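Local structure of polyhedrin (Antheraea mylitta cypovirus 4, 5A9C) at residues G76-G81 with E142-K147; G49-F54 with I197-Q202; F54-V57 with K63-L66; I180-E185 with I189-M194. The protein probably forms the crystalline lattice of the polyhedra that occlude cypovirus particles, here as a variant lacking its base domain. All blocks are in the same frame, centred on the assembly; numbering follows the deposited sequence.

Interaction 1. Residues G76-G81 with E142-K147; sequences GRYPMG and EHNTVK. Residue 76 of segment 76-81 comes from a tag, linker or insertion.
Glu142 meets Tyr78 through its backbone. Its CA lies over one face of the Tyr78 ring, 4.1 Å from the ring centroid and 17° off the ring normal, a CH-pi contact. The bond from CA to CB of Glu142 leads away from residues 76-81. His143 follows over the same face. Its backbone N is 3.5 Å from Tyr78 CE1, near the ring rim, while its imidazole meets the ring of Trp68. On the opposite face, Pro79 CD lies 3.1 Å above the plane of the Tyr78 ring, toward the rim. The contact is a loop-to-loop one at the surface of the beta sandwich. Residues 76-80 lead into strand 81-87 of the larger sheet, and residues 142-144 lead into strand 145-151 of the smaller one. At Asn144 the ring is met at its edge. Tyr78 CG is anti to the backbone N (chi1 -169°), which sends the hydroxyl to this residue. Tyr78 OH donates a hydrogen bond to Asn144 O, modelled at 2.3 Å; that length is doubtful. The Asn144 amide has other partners: ND2 bonds to Thr100 O, and OD1 takes the N-H of Asp141. Thr145 then opens the strand, and Val146 pairs with Leu66 by backbone hydrogen bonding.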
# COMPACT_ATOMS: atom_id res chain seq x y z
N GLY A 76 5.14 -17.62 18.15
CA GLY A 76 4.88 -16.36 18.82
C GLY A 76 6.15 -15.69 19.31
O GLY A 76 6.10 -14.71 20.05
N ARG A 77 7.29 -16.23 18.91
CA ARG A 77 8.57 -15.68 19.33
C ARG A 77 9.02 -14.52 18.43
O ARG A 77 8.73 -14.50 17.23
CB ARG A 77 9.66 -16.75 19.34
CG ARG A 77 9.57 -17.73 20.49
CD ARG A 77 10.90 -18.44 20.69
NE ARG A 77 10.80 -19.57 21.61
CZ ARG A 77 11.55 -20.66 21.51
NH1 ARG A 77 12.45 -20.77 20.54
NH2 ARG A 77 11.40 -21.65 22.38
N TYR A 78 9.72 -13.57 19.03
CA TYR A 78 10.28 -12.45 18.30
C TYR A 78 11.67 -12.80 17.77
O TYR A 78 12.40 -13.56 18.40
CB TYR A 78 10.34 -11.21 19.19
CG TYR A 78 10.67 -9.93 18.44
CD1 TYR A 78 9.66 -9.17 17.86
CD2 TYR A 78 11.98 -9.50 18.31
CE1 TYR A 78 9.96 -8.01 17.16
CE2 TYR A 78 12.28 -8.35 17.62
CZ TYR A 78 11.27 -7.61 17.05
OH TYR A 78 11.57 -6.46 16.36
N PRO A 79 12.04 -12.25 16.60
CA PRO A 79 13.34 -12.54 15.97
C PRO A 79 14.54 -11.95 16.71
O PRO A 79 14.44 -10.89 17.33
CB PRO A 79 13.21 -11.91 14.58
CG PRO A 79 12.17 -10.85 14.75
CD PRO A 79 11.19 -11.40 15.74
N MET A 80 15.67 -12.65 16.64
CA MET A 80 16.93 -12.17 17.19
C MET A 80 17.47 -11.00 16.38
O MET A 80 18.21 -10.15 16.88
CB MET A 80 17.97 -13.29 17.18
CG MET A 80 17.60 -14.51 18.00
SD MET A 80 18.45 -16.00 17.45
CE MET A 80 20.15 -15.44 17.45
N GLY A 81 17.10 -10.97 15.11
CA GLY A 81 17.62 -9.97 14.19
C GLY A 81 17.19 -10.29 12.78
O GLY A 81 16.50 -11.28 12.54
N GLU A 142 12.96 -7.14 21.56
CA GLU A 142 11.52 -7.32 21.53
C GLU A 142 10.76 -6.06 21.12
O GLU A 142 11.05 -4.96 21.60
CB GLU A 142 11.02 -7.84 22.88
CG GLU A 142 9.56 -8.28 22.87
CD GLU A 142 9.13 -8.91 24.18
OE1 GLU A 142 9.96 -9.01 25.10
OE2 GLU A 142 7.95 -9.31 24.28
N HIS A 143 9.79 -6.25 20.23
CA HIS A 143 8.89 -5.18 19.80
C HIS A 143 9.51 -4.17 18.83
O HIS A 143 8.81 -3.29 18.32
CB HIS A 143 8.26 -4.47 21.00
CG HIS A 143 7.34 -5.35 21.79
ND1 HIS A 143 7.06 -6.65 21.44
CD2 HIS A 143 6.62 -5.11 22.92
CE1 HIS A 143 6.22 -7.17 22.31
NE2 HIS A 143 5.94 -6.26 23.22
N ASN A 144 10.81 -4.28 18.58
CA ASN A 144 11.42 -3.51 17.50
C ASN A 144 10.62 -3.70 16.22
O ASN A 144 10.00 -4.75 16.02
CB ASN A 144 12.87 -3.96 17.25
CG ASN A 144 13.89 -3.02 17.84
OD1 ASN A 144 14.93 -3.45 18.36
ND2 ASN A 144 13.62 -1.72 17.77
N THR A 145 10.60 -2.68 15.36
CA THR A 145 10.06 -2.84 14.02
C THR A 145 11.15 -2.54 13.01
O THR A 145 12.20 -2.01 13.36
CB THR A 145 8.83 -1.93 13.78
OG1 THR A 145 9.11 -0.61 14.24
CG2 THR A 145 7.61 -2.48 14.50
N VAL A 146 10.91 -2.88 11.75
CA VAL A 146 11.92 -2.71 10.71
C VAL A 146 11.43 -1.85 9.55
O VAL A 146 10.33 -2.05 9.03
CB VAL A 146 12.40 -4.07 10.17
CG1 VAL A 146 13.38 -3.86 9.02
CG2 VAL A 146 13.03 -4.90 11.28
N LYS A 147 12.26 -0.90 9.14
CA LYS A 147 11.97 -0.04 8.00
C LYS A 147 13.08 -0.17 6.97
O LYS A 147 14.26 -0.14 7.33
CB LYS A 147 11.85 1.42 8.44
CG LYS A 147 10.62 1.73 9.26
CD LYS A 147 10.74 3.09 9.94
CE LYS A 147 11.04 4.20 8.94
NZ LYS A 147 11.32 5.49 9.65

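Interaction 2. Residues G49-F54 with I197-Q202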
# COMPACT_ATOMS: atom_id res chain seq x y z
N GLY A 49 15.93 -21.46 15.45
CA GLY A 49 16.77 -21.85 14.33
C GLY A 49 16.04 -21.68 13.02
O GLY A 49 16.62 -21.78 11.94
N ARG A 50 14.74 -21.41 13.11
CA ARG A 50 13.91 -21.17 11.94
C ARG A 50 14.09 -19.73 11.46
O ARG A 50 14.55 -18.87 12.21
CB ARG A 50 12.43 -21.41 12.27
CG ARG A 50 12.15 -22.79 12.84
CD ARG A 50 10.66 -23.01 13.03
NE ARG A 50 10.23 -24.28 12.45
CZ ARG A 50 9.75 -24.41 11.22
NH1 ARG A 50 9.61 -23.35 10.43
NH2 ARG A 50 9.39 -25.61 10.78
N TYR A 51 13.73 -19.49 10.20
CA TYR A 51 13.79 -18.16 9.60
C TYR A 51 12.48 -17.85 8.91
O TYR A 51 11.75 -18.75 8.49
CB TYR A 51 14.91 -18.09 8.56
CG TYR A 51 16.32 -17.98 9.12
CD1 TYR A 51 16.94 -19.08 9.69
CD2 TYR A 51 17.03 -16.79 9.04
CE1 TYR A 51 18.23 -18.99 10.19
CE2 TYR A 51 18.32 -16.69 9.54
CZ TYR A 51 18.92 -17.80 10.11
OH TYR A 51 20.20 -17.70 10.61
N LYS A 52 12.17 -16.56 8.79
CA LYS A 52 11.07 -16.12 7.94
C LYS A 52 11.55 -15.02 7.02
O LYS A 52 12.20 -14.07 7.46
CB LYS A 52 9.88 -15.65 8.77
CG LYS A 52 8.66 -15.30 7.92
CD LYS A 52 7.36 -15.38 8.71
CE LYS A 52 7.26 -14.31 9.77
NZ LYS A 52 5.97 -14.42 10.53
N ALA A 53 11.24 -15.14 5.74
CA ALA A 53 11.73 -14.19 4.75
C ALA A 53 10.60 -13.33 4.19
O ALA A 53 9.53 -13.84 3.84
CB ALA A 53 12.45 -14.92 3.62
N PHE A 54 10.84 -12.03 4.15
CA PHE A 54 9.95 -11.10 3.45
C PHE A 54 10.64 -10.68 2.16
O PHE A 54 11.57 -9.87 2.17
CB PHE A 54 9.63 -9.89 4.33
CG PHE A 54 9.00 -10.26 5.64
CD1 PHE A 54 9.78 -10.62 6.73
CD2 PHE A 54 7.62 -10.29 5.78
CE1 PHE A 54 9.20 -10.98 7.93
CE2 PHE A 54 7.04 -10.64 6.98
CZ PHE A 54 7.82 -10.99 8.06
N ILE A 197 20.48 -13.98 -4.78
CA ILE A 197 20.41 -12.83 -3.88
C ILE A 197 21.45 -12.96 -2.76
O ILE A 197 21.79 -14.06 -2.35
CB ILE A 197 19.02 -12.67 -3.25
CG1 ILE A 197 18.59 -13.97 -2.56
CG2 ILE A 197 18.00 -12.22 -4.29
CD1 ILE A 197 17.26 -13.88 -1.85
N ALA A 198 21.94 -11.83 -2.28
CA ALA A 198 22.93 -11.83 -1.21
C ALA A 198 22.37 -12.44 0.06
O ALA A 198 21.21 -12.21 0.41
CB ALA A 198 23.44 -10.43 -0.95
N TYR A 199 23.20 -13.22 0.75
CA TYR A 199 22.87 -13.71 2.09
C TYR A 199 24.14 -13.88 2.90
O TYR A 199 25.19 -14.23 2.36
CB TYR A 199 22.07 -15.02 2.03
CG TYR A 199 21.77 -15.59 3.40
CD1 TYR A 199 20.84 -14.98 4.24
CD2 TYR A 199 22.44 -16.71 3.87
CE1 TYR A 199 20.57 -15.50 5.50
CE2 TYR A 199 22.18 -17.23 5.13
CZ TYR A 199 21.25 -16.62 5.94
OH TYR A 199 21.00 -17.14 7.19
N ILE A 200 24.04 -13.63 4.20
CA ILE A 200 25.17 -13.78 5.11
C ILE A 200 24.85 -14.89 6.09
O ILE A 200 23.89 -14.78 6.86
CB ILE A 200 25.43 -12.48 5.90
CG1 ILE A 200 25.47 -11.28 4.94
CG2 ILE A 200 26.71 -12.58 6.73
CD1 ILE A 200 25.58 -9.95 5.65
N ASP A 201 25.63 -15.97 6.07
CA ASP A 201 25.33 -17.10 6.94
C ASP A 201 25.70 -16.81 8.39
O ASP A 201 26.24 -15.75 8.70
CB ASP A 201 25.97 -18.41 6.43
CG ASP A 201 27.46 -18.51 6.71
OD1 ASP A 201 28.01 -17.70 7.50
OD2 ASP A 201 28.09 -19.43 6.15
N GLN A 202 25.38 -17.74 9.28
CA GLN A 202 25.52 -17.50 10.72
C GLN A 202 26.97 -17.32 11.18
O GLN A 202 27.21 -16.86 12.30
CB GLN A 202 24.81 -18.60 11.52
CG GLN A 202 23.30 -18.56 11.36
CD GLN A 202 22.59 -19.71 12.05
OE1 GLN A 202 23.21 -20.50 12.76
NE2 GLN A 202 21.28 -19.80 11.84
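Tyr51 CG sits beside the backbone N, anti to the carbonyl carbon (chi1 -76°), and this directs the phenol from strand 51-58 toward residues 197-202. Gln202 CG has the same placement, and the chain is extended beyond it, which lets the amide reach the end of the Tyr51 ring. Tyr199 brings its hydroxyl beside Tyr51 CE2. One hydrogen bond joins the segments. Gln202 NE2 donates to Tyr51 OH at 2.7 Å, with an N-H...O angle of 163°. The hydroxyl lies close to the amide plane, and NE2 lies at the ring edge, near the ring plane. Ring and amide are nearly coplanar, 22° apart. The stem of the glutamine also touches: Gln202 CG is 3.3 Å from Tyr51 OH. Tyr199 adds a looser contact. Its OH is 3.6 Å from Tyr51 CE2 and as far from Tyr51 OH, and the two side chains cross obliquely. The polar partner of Tyr199 OH is Glu185 OE2, which also receives a weak bond from Gln202 N. Both tyrosines are buried; Gln202 is exposed and meets the hydroxyl from the ring edge. Helix 185-195 lies alongside, and its Val188 touches both tyrosines. Tyr51 also packs on Gln45 of strand 38-45, and Tyr199 meets the Phe43 ring of that strand edge-to-face.

Interaction 3. Residues F54-V57 with K63-L66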
# COMPACT_ATOMS: atom_id res chain seq x y z
N PHE A 54 10.84 -12.03 4.15
CA PHE A 54 9.95 -11.10 3.45
C PHE A 54 10.64 -10.68 2.16
O PHE A 54 11.57 -9.87 2.17
CB PHE A 54 9.63 -9.89 4.33
CG PHE A 54 9.00 -10.26 5.64
CD1 PHE A 54 9.78 -10.62 6.73
CD2 PHE A 54 7.62 -10.29 5.78
CE1 PHE A 54 9.20 -10.98 7.93
CE2 PHE A 54 7.04 -10.64 6.98
CZ PHE A 54 7.82 -10.99 8.06
N ASP A 55 10.17 -11.25 1.05
CA ASP A 55 10.84 -11.15 -0.24
C ASP A 55 10.09 -10.21 -1.18
O ASP A 55 8.97 -10.49 -1.59
CB ASP A 55 10.91 -12.55 -0.86
CG ASP A 55 11.80 -12.61 -2.08
OD1 ASP A 55 12.14 -11.55 -2.64
OD2 ASP A 55 12.15 -13.74 -2.47
N TYR A 56 10.73 -9.08 -1.51
CA TYR A 56 10.09 -8.06 -2.34
C TYR A 56 10.78 -7.94 -3.70
O TYR A 56 12.00 -7.76 -3.77
CB TYR A 56 10.12 -6.70 -1.65
CG TYR A 56 9.53 -6.69 -0.26
CD1 TYR A 56 10.32 -6.96 0.85
CD2 TYR A 56 8.19 -6.40 -0.05
CE1 TYR A 56 9.79 -6.94 2.13
CE2 TYR A 56 7.64 -6.38 1.22
CZ TYR A 56 8.45 -6.66 2.31
OH TYR A 56 7.92 -6.65 3.58
N VAL A 57 10.01 -8.03 -4.77
CA VAL A 57 10.51 -7.66 -6.09
C VAL A 57 9.74 -6.44 -6.59
O VAL A 57 8.52 -6.35 -6.42
CB VAL A 57 10.44 -8.83 -7.10
CG1 VAL A 57 11.29 -9.99 -6.61
CG2 VAL A 57 9.00 -9.28 -7.32
N LYS A 63 9.39 0.84 -0.24
CA LYS A 63 9.28 1.34 1.12
C LYS A 63 8.66 0.26 1.99
O LYS A 63 7.52 -0.16 1.75
CB LYS A 63 8.42 2.61 1.16
CG LYS A 63 8.97 3.77 0.35
CD LYS A 63 7.99 4.93 0.32
CE LYS A 63 6.64 4.50 -0.23
NZ LYS A 63 5.67 5.62 -0.28
N VAL A 64 9.39 -0.20 2.99
CA VAL A 64 8.92 -1.29 3.83
C VAL A 64 8.79 -0.88 5.29
O VAL A 64 9.67 -0.23 5.84
CB VAL A 64 9.86 -2.51 3.76
CG1 VAL A 64 9.40 -3.59 4.73
CG2 VAL A 64 9.91 -3.05 2.35
N PHE A 65 7.68 -1.27 5.91
CA PHE A 65 7.55 -1.23 7.36
C PHE A 65 6.99 -2.55 7.84
O PHE A 65 5.84 -2.89 7.56
CB PHE A 65 6.65 -0.08 7.83
CG PHE A 65 6.34 -0.13 9.31
CD1 PHE A 65 7.29 0.23 10.25
CD2 PHE A 65 5.10 -0.55 9.76
CE1 PHE A 65 7.01 0.19 11.60
CE2 PHE A 65 4.81 -0.60 11.11
CZ PHE A 65 5.76 -0.23 12.04
N LEU A 66 7.83 -3.32 8.54
CA LEU A 66 7.39 -4.57 9.11
C LEU A 66 7.00 -4.34 10.57
O LEU A 66 7.84 -3.96 11.39
CB LEU A 66 8.50 -5.62 9.01
CG LEU A 66 8.89 -5.98 7.57
CD1 LEU A 66 10.18 -6.80 7.53
CD2 LEU A 66 7.75 -6.71 6.87
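Phe54 and Tyr56 face Leu66 and Val64 across the interior of a beta sandwich, in a beta-arch. Strands 51-58 and 61-66 follow each other in the chain but belong to different sheets. The axes of segments 54-57 and 63-66 approach to 10.3 Å and run nearly antiparallel, at 165°, and side chains alone fill the gap. Leu66 puts its CD2 over one face of the Phe54 ring, 4.0 Å from the centroid, in a CH-pi contact. Its other methyl, CD1, touches the ring rim at Phe54 CD1. Val64 does the same for the neighbouring ring. Its CG2 stands over a face of Tyr56, 4.0 Å from the centroid. Val64 CG1 is anti to the backbone N (chi1 175°), which sets that second methyl near the phenol oxygen. Phe54 also packs on Val179 of strand 176-182, and Leu66 on Val42 of strand 38-45. On strand 61-66, at the edge of the smaller sheet within the chain, Lys63 NZ is hydrogen-bonded to Leu170 O and Asn173 O of the third subunit. The Tyr56 hydroxyl lies among methyl groups on this side: Tyr56 OH is 3.6 Å from Val64 CG1 and 3.3 Å from Leu66 CD2.

Interaction 4. Residues I180-E185 with I189-M194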
# COMPACT_ATOMS: atom_id res chain seq x y z
N ILE A 180 8.02 -16.19 3.23
CA ILE A 180 8.46 -17.57 3.15
C ILE A 180 9.02 -18.05 4.48
O ILE A 180 9.84 -17.37 5.10
CB ILE A 180 9.53 -17.73 2.06
CG1 ILE A 180 9.02 -17.13 0.75
CG2 ILE A 180 9.89 -19.21 1.88
CD1 ILE A 180 10.04 -17.13 -0.35
N GLU A 181 8.54 -19.21 4.92
CA GLU A 181 9.01 -19.81 6.17
C GLU A 181 10.04 -20.90 5.88
O GLU A 181 9.83 -21.74 5.01
CB GLU A 181 7.83 -20.39 6.95
CG GLU A 181 6.82 -19.35 7.41
CD GLU A 181 5.63 -19.96 8.12
OE1 GLU A 181 5.33 -21.15 7.87
OE2 GLU A 181 5.00 -19.26 8.94
N PHE A 182 11.15 -20.86 6.60
CA PHE A 182 12.20 -21.86 6.46
C PHE A 182 12.39 -22.61 7.77
O PHE A 182 12.37 -22.01 8.85
CB PHE A 182 13.52 -21.20 6.05
CG PHE A 182 13.44 -20.45 4.75
CD1 PHE A 182 13.10 -19.10 4.74
CD2 PHE A 182 13.73 -21.07 3.55
CE1 PHE A 182 13.04 -18.40 3.55
CE2 PHE A 182 13.66 -20.38 2.36
CZ PHE A 182 13.32 -19.04 2.36
N ASN A 183 12.59 -23.92 7.68
CA ASN A 183 12.82 -24.74 8.87
C ASN A 183 14.22 -24.57 9.44
O ASN A 183 14.41 -24.57 10.65
CB ASN A 183 12.55 -26.22 8.56
CG ASN A 183 11.11 -26.49 8.15
OD1 ASN A 183 10.20 -25.78 8.57
ND2 ASN A 183 10.91 -27.51 7.33
N THR A 184 15.20 -24.43 8.55
CA THR A 184 16.60 -24.37 8.96
C THR A 184 17.36 -23.35 8.12
O THR A 184 16.87 -22.93 7.08
CB THR A 184 17.29 -25.73 8.78
OG1 THR A 184 17.38 -26.04 7.39
CG2 THR A 184 16.52 -26.83 9.50
N GLU A 185 18.55 -22.96 8.56
CA GLU A 185 19.35 -22.02 7.78
C GLU A 185 19.75 -22.61 6.43
O GLU A 185 19.85 -21.89 5.44
CB GLU A 185 20.60 -21.54 8.52
CG GLU A 185 21.17 -20.26 7.91
CD GLU A 185 22.55 -19.89 8.40
OE1 GLU A 185 23.22 -20.72 9.06
OE2 GLU A 185 22.98 -18.75 8.13
N ILE A 189 19.78 -20.71 2.93
CA ILE A 189 20.99 -20.59 2.12
C ILE A 189 20.78 -21.05 0.68
O ILE A 189 21.17 -20.36 -0.26
CB ILE A 189 22.17 -21.34 2.77
CG1 ILE A 189 22.52 -20.71 4.11
CG2 ILE A 189 23.37 -21.35 1.84
CD1 ILE A 189 23.46 -21.54 4.96
N ASP A 190 20.17 -22.22 0.50
CA ASP A 190 19.97 -22.73 -0.85
C ASP A 190 18.92 -21.91 -1.58
O ASP A 190 18.99 -21.74 -2.80
CB ASP A 190 19.59 -24.22 -0.83
CG ASP A 190 19.89 -24.90 -2.15
OD1 ASP A 190 21.08 -25.08 -2.48
OD2 ASP A 190 18.93 -25.26 -2.88
N TYR A 191 17.96 -21.38 -0.84
CA TYR A 191 16.97 -20.47 -1.41
C TYR A 191 17.67 -19.24 -1.99
O TYR A 191 17.39 -18.83 -3.11
CB TYR A 191 15.96 -20.05 -0.34
CG TYR A 191 14.91 -19.09 -0.85
CD1 TYR A 191 13.72 -19.55 -1.40
CD2 TYR A 191 15.11 -17.71 -0.78
CE1 TYR A 191 12.76 -18.68 -1.86
CE2 TYR A 191 14.15 -16.83 -1.25
CZ TYR A 191 12.98 -17.32 -1.78
OH TYR A 191 12.02 -16.44 -2.25
N ALA A 192 18.58 -18.66 -1.21
CA ALA A 192 19.30 -17.46 -1.61
C ALA A 192 20.20 -17.71 -2.82
O ALA A 192 20.27 -16.89 -3.73
CB ALA A 192 20.12 -16.91 -0.45
N LYS A 193 20.89 -18.85 -2.83
CA LYS A 193 21.73 -19.20 -3.97
C LYS A 193 20.91 -19.33 -5.26
O LYS A 193 21.30 -18.81 -6.31
CB LYS A 193 22.49 -20.50 -3.72
CG LYS A 193 23.59 -20.40 -2.66
CD LYS A 193 24.30 -21.74 -2.51
CE LYS A 193 25.07 -21.83 -1.20
NZ LYS A 193 26.25 -20.92 -1.16
N MET A 194 19.78 -20.01 -5.18
CA MET A 194 18.97 -20.25 -6.37
C MET A 194 18.18 -19.02 -6.80
O MET A 194 17.82 -18.89 -7.97
CB MET A 194 18.03 -21.45 -6.16
CG MET A 194 18.75 -22.79 -6.05
SD MET A 194 19.78 -23.21 -7.48
CE MET A 194 21.40 -22.69 -6.91
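Tyr191, Glu185 and Ile189 carry this contact, in which strand 176-182 is followed, after the short turn 183-184, by helix 185-195. Thr184 occupies the N-cap position between them, and the helix folds back on the strand. Tyr191 CG is anti to the backbone N (chi1 179°), and the ring reaches back to the strand. There it forms a T-shaped stack with Phe182. The Phe182 edge points at a face of Tyr191, with centroids 5.1 Å apart and planes at 72°. Phe182 CZ is 3.6 Å from Tyr191 CG, and Phe182 CE2 is as close to Tyr191 CB. Ile180 CD1 packs toward the phenol end of the ring, but its modelled approach is too tight to be trusted. The Tyr191 hydroxyl is held by a hydrogen bond to Asp55 OD2, on strand 51-58. His103 of the second subunit also packs on this tyrosine. Glu185 and Ile189 are one turn apart at the start of the helix, joined by the i to i+4 bond from Ile189 N to Glu185 O at 2.8 Å. Their side chains touch too. Glu185 OE2 is taken by Tyr199 OH, while the aliphatic stem lies against isoleucine: Glu185 CG is 3.9 Å from Ile189 CD1.

Interactions 2 and 3 are buried, and interactions 1 and 4 lie at the surface. Strand 51-58 serves both buried contacts, which share Phe54. Its 54-57 part faces the smaller sheet mainly with methyl-to-ring packing and without hydrogen bonds between the segments, whereas Tyr51 meets polar groups at its hydroxyl. Interaction 4 adjoins interaction 2: strands 51-58 and 176-182 are paired, and Glu185 links the two contacts through Tyr199. Asp55 connects interaction 3 to interaction 4. Interaction 1 joins interaction 3 in the smaller sheet, where strands 145-151 and 61-66 are neighbours. Interactions 1 and 4 do not touch. Both use a tyrosine ring, against backbone in one and against phenylalanine in the other.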